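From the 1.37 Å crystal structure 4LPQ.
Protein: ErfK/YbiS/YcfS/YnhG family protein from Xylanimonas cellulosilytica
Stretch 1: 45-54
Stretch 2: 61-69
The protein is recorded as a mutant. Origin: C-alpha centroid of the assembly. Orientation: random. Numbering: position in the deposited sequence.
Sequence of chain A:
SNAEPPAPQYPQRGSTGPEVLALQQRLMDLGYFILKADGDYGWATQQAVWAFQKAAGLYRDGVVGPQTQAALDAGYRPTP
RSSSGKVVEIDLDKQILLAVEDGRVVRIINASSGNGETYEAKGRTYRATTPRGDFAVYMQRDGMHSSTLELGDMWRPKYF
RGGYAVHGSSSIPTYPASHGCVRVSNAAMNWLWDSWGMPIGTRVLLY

Stretch 1, residues 45-54: TQQAVWAFQK
Stretch 2 (61-69) DGVVGPQTQ

How do the two backbones lie? Residues 45-54 are all helix, phi/psi near -60/-45, with i to i+4 bonds such as Gln53 N to Val49 O, 2.9 Å. Residues 61-65 form a loop, Gly62 at 70/2 and Val64 at -88/80; Gly65 sits at the N-cap position, right before the helix that starts at Pro66. CA of Val49 lies 5.9 Å from CA of Gly62, and CA of Gln53 7.0 Å from CA of Thr68. From end to end, stretch 2 runs across the first helix rather than along it.

What ties the second stretch to the first helix? Gln53 (m, t, chi3 -43°), its CA-to-CB bond pointing toward that stretch, uses both ends of its amide. Gln53 OE1 accepts from Gly62 N at 2.8 Å, while Gln53 NE2 donates to Asp61 OD1 at 3.1 Å and to Thr68 OG1 at 3.2 Å. Val63 N also donates to OD1 of Asp61 (p), 2.9 Å.

Why does glycine suit position 62? Its positive phi favours glycine, and an ideal CB on Gly62 would sit 2.8 Å from Gln46 NE2, a clash. A water O donates to OE1 of Gln46 (t, p, chi3 98°) at 3.1 Å and to Gly62 O at 2.9 Å. Trp50 (m, chi2 -18°) meets the loop edge-on, Trp50 NE1 3.7 Å from Gly62 N; Trp50 NE1 donates to another water O at 2.9 Å.

Where is the apolar packing? Val49 (t) sets CG1 4.0 Å from CG2 of Val64 (t). Phe52 (t, chi2 78°) brings CD2 within 4.0 Å of CG2 of Thr68 (m).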

# COMPACT_ATOMS: atom_id res chain seq x y z
N THR A 45 -1.01 -7.18 -9.70
CA THR A 45 -1.75 -8.13 -8.92
C THR A 45 -1.02 -8.50 -7.64
O THR A 45 -1.60 -8.64 -6.56
CB THR A 45 -2.11 -9.41 -9.75
OG1 THR A 45 -2.93 -9.04 -10.83
CG2 THR A 45 -2.85 -10.44 -8.92
N GLN A 46 0.32 -8.60 -7.74
CA GLN A 46 1.12 -8.87 -6.56
C GLN A 46 0.91 -7.85 -5.50
O GLN A 46 0.81 -8.18 -4.30
CB GLN A 46 2.61 -8.97 -6.96
CG GLN A 46 3.53 -9.34 -5.83
CD GLN A 46 3.32 -10.75 -5.52
OE1 GLN A 46 4.03 -11.58 -5.95
NE2 GLN A 46 2.31 -11.02 -4.70
N GLN A 47 0.90 -6.58 -5.86
CA GLN A 47 0.69 -5.52 -4.88
C GLN A 47 -0.65 -5.72 -4.14
O GLN A 47 -0.72 -5.57 -2.94
CB GLN A 47 0.74 -4.14 -5.53
CG GLN A 47 2.11 -3.73 -6.05
CD GLN A 47 3.06 -3.48 -4.90
OE1 GLN A 47 4.15 -4.22 -4.79
NE2 GLN A 47 2.76 -2.57 -4.10
N ALA A 48 -1.67 -6.07 -4.92
CA ALA A 48 -3.00 -6.25 -4.30
C ALA A 48 -3.08 -7.45 -3.39
O ALA A 48 -3.68 -7.43 -2.33
CB ALA A 48 -4.07 -6.34 -5.37
N VAL A 49 -2.46 -8.59 -3.84
CA VAL A 49 -2.40 -9.77 -2.97
C VAL A 49 -1.66 -9.53 -1.67
O VAL A 49 -2.08 -9.96 -0.62
CB VAL A 49 -1.87 -11.02 -3.72
CG1 VAL A 49 -1.71 -12.23 -2.82
CG2 VAL A 49 -2.81 -11.38 -4.88
N TRP A 50 -0.51 -8.87 -1.78
CA TRP A 50 0.25 -8.53 -0.58
C TRP A 50 -0.57 -7.65 0.33
O TRP A 50 -0.60 -7.84 1.52
CB TRP A 50 1.53 -7.87 -0.96
CG TRP A 50 2.62 -8.79 -1.48
CD1 TRP A 50 2.70 -10.14 -1.35
CD2 TRP A 50 3.79 -8.40 -2.19
NE1 TRP A 50 3.88 -10.62 -1.90
CE2 TRP A 50 4.59 -9.59 -2.43
CE3 TRP A 50 4.29 -7.20 -2.62
CZ2 TRP A 50 5.78 -9.55 -3.12
CZ3 TRP A 50 5.48 -7.14 -3.29
CH2 TRP A 50 6.22 -8.30 -3.53
N ALA A 51 -1.29 -6.65 -0.24
CA ALA A 51 -2.16 -5.81 0.60
C ALA A 51 -3.19 -6.62 1.31
O ALA A 51 -3.51 -6.39 2.46
CB ALA A 51 -2.80 -4.78 -0.24
N PHE A 52 -3.76 -7.60 0.61
CA PHE A 52 -4.78 -8.44 1.19
C PHE A 52 -4.26 -9.30 2.32
O PHE A 52 -4.82 -9.39 3.40
CB PHE A 52 -5.42 -9.32 0.12
CG PHE A 52 -6.56 -10.13 0.70
CD1 PHE A 52 -7.78 -9.56 0.93
CD2 PHE A 52 -6.36 -11.41 1.12
CE1 PHE A 52 -8.75 -10.21 1.62
CE2 PHE A 52 -7.38 -12.12 1.78
CZ PHE A 52 -8.59 -11.50 2.07
N GLN A 53 -3.15 -9.99 2.05
CA GLN A 53 -2.52 -10.84 3.08
C GLN A 53 -2.12 -9.99 4.27
O GLN A 53 -2.33 -10.42 5.41
CB GLN A 53 -1.35 -11.67 2.54
CG GLN A 53 -1.75 -12.69 1.51
CD GLN A 53 -0.63 -13.44 0.94
OE1 GLN A 53 0.42 -12.91 0.61
NE2 GLN A 53 -0.89 -14.74 0.78
N LYS A 54 -1.50 -8.84 4.04
CA LYS A 54 -1.22 -7.93 5.15
C LYS A 54 -2.45 -7.54 5.97
O LYS A 54 -2.45 -7.62 7.18
CB LYS A 54 -0.58 -6.65 4.59
CG LYS A 54 0.86 -6.83 4.10
CD LYS A 54 1.37 -5.62 3.37
CE LYS A 54 2.85 -5.57 3.22
NZ LYS A 54 3.26 -4.22 2.67
N ASP A 61 3.28 -14.10 1.48
CA ASP A 61 3.98 -14.84 0.46
C ASP A 61 3.45 -14.70 -0.96
O ASP A 61 4.11 -15.20 -1.91
CB ASP A 61 4.10 -16.32 0.82
CG ASP A 61 2.74 -17.03 0.89
OD1 ASP A 61 1.71 -16.43 0.49
OD2 ASP A 61 2.69 -18.20 1.35
N GLY A 62 2.34 -13.96 -1.18
CA GLY A 62 1.79 -13.88 -2.51
C GLY A 62 1.14 -15.12 -3.05
O GLY A 62 0.67 -15.06 -4.17
N VAL A 63 1.06 -16.18 -2.28
CA VAL A 63 0.50 -17.44 -2.76
C VAL A 63 -0.90 -17.57 -2.16
O VAL A 63 -1.03 -17.59 -0.90
CB VAL A 63 1.36 -18.61 -2.42
CG1 VAL A 63 0.74 -19.93 -2.89
CG2 VAL A 63 2.76 -18.49 -3.01
N VAL A 64 -1.91 -17.65 -2.98
CA VAL A 64 -3.29 -17.73 -2.50
C VAL A 64 -3.66 -19.19 -2.26
O VAL A 64 -4.21 -19.86 -3.13
CB VAL A 64 -4.26 -17.01 -3.47
CG1 VAL A 64 -5.67 -17.07 -2.95
CG2 VAL A 64 -3.79 -15.58 -3.68
N GLY A 65 -3.21 -19.68 -1.13
CA GLY A 65 -3.53 -21.03 -0.70
C GLY A 65 -4.80 -21.08 0.10
O GLY A 65 -5.60 -20.15 0.15
N PRO A 66 -5.00 -22.22 0.78
CA PRO A 66 -6.29 -22.44 1.48
C PRO A 66 -6.66 -21.33 2.48
O PRO A 66 -7.82 -20.85 2.54
CB PRO A 66 -6.05 -23.79 2.18
CG PRO A 66 -5.17 -24.54 1.20
CD PRO A 66 -4.23 -23.47 0.69
N GLN A 67 -5.69 -20.88 3.31
CA GLN A 67 -5.99 -19.87 4.30
C GLN A 67 -6.32 -18.52 3.70
O GLN A 67 -7.25 -17.83 4.17
CB GLN A 67 -4.86 -19.81 5.29
CG GLN A 67 -5.14 -18.95 6.52
CD GLN A 67 -4.00 -18.84 7.48
OE1 GLN A 67 -2.86 -18.95 7.13
NE2 GLN A 67 -4.35 -18.55 8.71
N THR A 68 -5.53 -18.11 2.71
CA THR A 68 -5.83 -16.86 2.02
C THR A 68 -7.17 -16.89 1.33
O THR A 68 -7.96 -15.94 1.41
CB THR A 68 -4.66 -16.44 1.09
OG1 THR A 68 -3.47 -16.26 1.83
CG2 THR A 68 -4.98 -15.14 0.39
N GLN A 69 -7.49 -18.01 0.70
CA GLN A 69 -8.77 -18.16 0.04
C GLN A 69 -9.91 -18.05 1.05
O GLN A 69 -10.92 -17.44 0.76
CB GLN A 69 -8.83 -19.52 -0.69
CG GLN A 69 -10.12 -19.75 -1.39
CD GLN A 69 -10.23 -18.84 -2.58
OE1 GLN A 69 -9.30 -18.67 -3.35
NE2 GLN A 69 -11.41 -18.27 -2.75
O HOH W 1 2.98 -14.47 -5.75
O HOH W 2 5.51 -12.93 -2.70